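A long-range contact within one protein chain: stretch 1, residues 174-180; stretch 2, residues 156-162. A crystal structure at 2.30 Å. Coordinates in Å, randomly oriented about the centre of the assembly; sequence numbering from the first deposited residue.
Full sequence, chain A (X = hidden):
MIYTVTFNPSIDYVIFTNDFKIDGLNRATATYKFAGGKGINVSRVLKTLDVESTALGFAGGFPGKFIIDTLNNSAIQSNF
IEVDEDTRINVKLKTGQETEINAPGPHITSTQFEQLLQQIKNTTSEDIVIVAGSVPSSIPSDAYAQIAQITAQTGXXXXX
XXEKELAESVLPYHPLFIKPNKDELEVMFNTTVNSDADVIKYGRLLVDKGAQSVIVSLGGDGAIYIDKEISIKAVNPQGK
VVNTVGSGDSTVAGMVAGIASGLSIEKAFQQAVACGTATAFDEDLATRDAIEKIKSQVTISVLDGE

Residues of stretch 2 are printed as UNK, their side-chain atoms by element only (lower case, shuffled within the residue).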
# COMPACT_ATOMS: atom_id res chain seq x y z
N HIS A 174 -8.07 26.12 -27.95
CA HIS A 174 -9.28 26.75 -27.45
C HIS A 174 -9.99 25.93 -26.37
O HIS A 174 -11.15 25.53 -26.56
CB HIS A 174 -10.24 27.08 -28.60
CG HIS A 174 -9.59 27.78 -29.75
ND1 HIS A 174 -8.82 28.92 -29.59
CD2 HIS A 174 -9.61 27.52 -31.08
CE1 HIS A 174 -8.38 29.32 -30.77
NE2 HIS A 174 -8.85 28.49 -31.69
N PRO A 175 -9.31 25.68 -25.24
CA PRO A 175 -9.98 24.93 -24.18
C PRO A 175 -11.17 25.74 -23.67
O PRO A 175 -11.18 26.96 -23.80
CB PRO A 175 -8.90 24.82 -23.10
CG PRO A 175 -7.97 25.95 -23.37
CD PRO A 175 -7.95 26.08 -24.84
N LEU A 176 -12.17 25.07 -23.10
CA LEU A 176 -13.37 25.73 -22.61
C LEU A 176 -13.03 26.69 -21.48
O LEU A 176 -13.50 27.81 -21.45
CB LEU A 176 -14.39 24.71 -22.16
CG LEU A 176 -15.66 25.27 -21.53
CD1 LEU A 176 -16.54 25.89 -22.61
CD2 LEU A 176 -16.39 24.18 -20.76
N PHE A 177 -12.25 26.20 -20.52
CA PHE A 177 -11.52 27.05 -19.58
C PHE A 177 -10.25 26.37 -19.08
O PHE A 177 -10.12 25.14 -19.11
CB PHE A 177 -12.39 27.52 -18.40
CG PHE A 177 -12.79 26.43 -17.44
CD1 PHE A 177 -12.02 26.17 -16.31
CD2 PHE A 177 -13.96 25.70 -17.64
CE1 PHE A 177 -12.40 25.18 -15.41
CE2 PHE A 177 -14.35 24.71 -16.74
CZ PHE A 177 -13.57 24.45 -15.62
N ILE A 178 -9.30 27.20 -18.66
CA ILE A 178 -8.16 26.78 -17.84
C ILE A 178 -8.28 27.43 -16.44
O ILE A 178 -9.07 28.35 -16.24
CB ILE A 178 -6.83 27.15 -18.50
CG1 ILE A 178 -6.84 28.63 -18.93
CG2 ILE A 178 -6.57 26.20 -19.67
CD1 ILE A 178 -5.48 29.19 -19.27
N LYS A 179 -7.49 26.94 -15.47
CA LYS A 179 -7.64 27.42 -14.09
C LYS A 179 -6.32 27.78 -13.37
O LYS A 179 -5.97 27.14 -12.38
CB LYS A 179 -8.47 26.43 -13.26
CG LYS A 179 -9.08 27.04 -12.00
CD LYS A 179 -9.70 26.03 -11.06
CE LYS A 179 -8.64 25.20 -10.36
NZ LYS A 179 -7.80 26.03 -9.44
N PRO A 180 -5.61 28.81 -13.84
CA PRO A 180 -4.37 29.14 -13.13
C PRO A 180 -4.64 29.87 -11.81
O PRO A 180 -5.75 30.34 -11.56
CB PRO A 180 -3.65 30.07 -14.10
CG PRO A 180 -4.76 30.77 -14.82
CD PRO A 180 -5.84 29.72 -14.98
N UNK A 156 -15.15 18.24 -28.88
CA UNK A 156 -15.40 18.18 -27.43
C UNK A 156 -14.76 19.34 -26.68
O UNK A 156 -13.64 19.76 -27.00
c UNK A 156 -14.95 16.84 -26.82
N UNK A 157 -15.49 19.86 -25.69
CA UNK A 157 -15.00 20.92 -24.81
C UNK A 157 -13.84 20.40 -24.00
O UNK A 157 -13.98 19.41 -23.28
c UNK A 157 -18.11 21.47 -25.38
n UNK A 157 -19.05 23.49 -26.57
c UNK A 157 -16.10 21.40 -23.86
c UNK A 157 -18.35 22.17 -26.71
c UNK A 157 -17.15 22.28 -24.51
N UNK A 158 -12.68 21.05 -24.12
CA UNK A 158 -11.52 20.69 -23.33
C UNK A 158 -11.34 21.60 -22.11
O UNK A 158 -11.27 22.82 -22.23
c UNK A 158 -7.78 20.89 -24.02
c UNK A 158 -9.00 20.32 -23.34
c UNK A 158 -8.85 18.80 -23.11
c UNK A 158 -10.24 20.67 -24.16
N UNK A 159 -11.27 20.97 -20.94
CA UNK A 159 -11.04 21.66 -19.67
C UNK A 159 -9.70 21.23 -19.07
O UNK A 159 -9.42 20.04 -18.94
c UNK A 159 -13.53 21.77 -19.25
c UNK A 159 -12.17 21.35 -18.67
c UNK A 159 -11.90 22.01 -17.35
N UNK A 160 -8.87 22.21 -18.73
CA UNK A 160 -7.55 21.91 -18.22
C UNK A 160 -7.30 22.55 -16.86
O UNK A 160 -7.55 23.75 -16.65
c UNK A 160 -5.05 22.27 -18.59
c UNK A 160 -6.45 22.35 -19.22
c UNK A 160 -6.52 21.51 -20.48
N UNK A 161 -6.81 21.73 -15.93
CA UNK A 161 -6.30 22.19 -14.65
C UNK A 161 -4.90 21.60 -14.46
O UNK A 161 -4.75 20.45 -14.03
c UNK A 161 -7.27 21.81 -13.53
o UNK A 161 -7.31 21.73 -11.16
c UNK A 161 -6.81 22.29 -12.17
o UNK A 161 -5.98 23.22 -12.09
N UNK A 162 -3.89 22.38 -14.80
CA UNK A 162 -2.50 21.91 -14.81
C UNK A 162 -1.51 23.00 -14.40
O UNK A 162 -1.90 24.14 -14.17
c UNK A 162 -2.15 21.34 -16.20
O HOH W 1 -12.43 23.11 -25.87
O HOH W 2 -5.11 25.24 -15.28
O HOH W 3 -6.50 23.13 -9.09

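Position 156 carries a single side-chain carbon, bonded to CA and with nothing beyond it. Its CB comes no closer to stretch 1 than 9.2 Å, from Leu-176 CB, and takes no part in the contact; one carbon makes it Ala-156.

Position 157 has four carbons in an unbranched row ending in nitrogen. Its CB lies 4.1 Å from the CB of Leu-176, but the rest of the chain leads away, so the touch is made near the backbone. The pattern is that of lysine, Lys-157.

At position 158 four carbons fork at the second. One terminal methyl lies 4.2 Å from Pro-175 CB. The fork at the second carbon separates leucine from isoleucine, forked at the first. This is Leu-158, with chi1 t and chi2 p. Its backbone contributes more: Leu-176 N donates to Leu-158 O at 2.6 Å, with an N-H...O angle of 144°.

Position 159 shows one carbon bearing two others, all carbon. One methyl comes within 3.4 Å of Phe-177 CZ; the other is 4.0 Å from Leu-176 CD2. A carbon fork at CB with no further atom identifies Val-159. Its CG1 sits 3.8 Å from the centroid of the Phe-177 ring, 24° off the normal, so the methyl lies over the ring face as a CH-pi contact.

Position 160 repeats the three-carbon fork, and its CB is 3.9 Å from Ile-178 CG2. Threonine would have the same shape, but both branches are carbon, giving Val-160. Its N donates to Phe-177 O at 3.2 Å and a nearly straight 171°.

Position 161 has two carbons, the second carrying two oxygens: a carboxylate one methylene from the backbone. One carboxylate oxygen lies 3.7 Å from Lys-179 CE. This is Asp-161. Lys-179 NZ remains 4.3 Å from its OD1, too far for a salt bridge. Water 3 donates to Asp-161 OD2 at 2.6 Å and accepts a weak bond from Lys-179 NZ at 3.2 Å, linking the two charged groups.

Position 162 again has one side-chain carbon, its CB, 7.4 Å from Ile-178 CG2 and out of contact; it is Ala-162.

The two segments run in broadly the same direction, 28° apart, and bury 471 Å² between them. Two backbone hydrogen bonds, Leu-176 N to Leu-158 O and Val-160 N to Phe-177 O, join the segments; a third, from Lys-179 N to Val-160 O, is weak at 3.4 Å and 121°. Water 2 supports that end, accepting from Lys-179 N at 2.9 Å and donating to Val-160 O at 3.2 Å. Water 1 similarly joins His-174 O (2.8 Å) to Leu-158 N (2.7 Å). Apolar packing, with Phe-177 against Val-159 and Ile-178 against Val-160, complements these polar links.

Stretch 2, residues 156-162: AKLVVDA
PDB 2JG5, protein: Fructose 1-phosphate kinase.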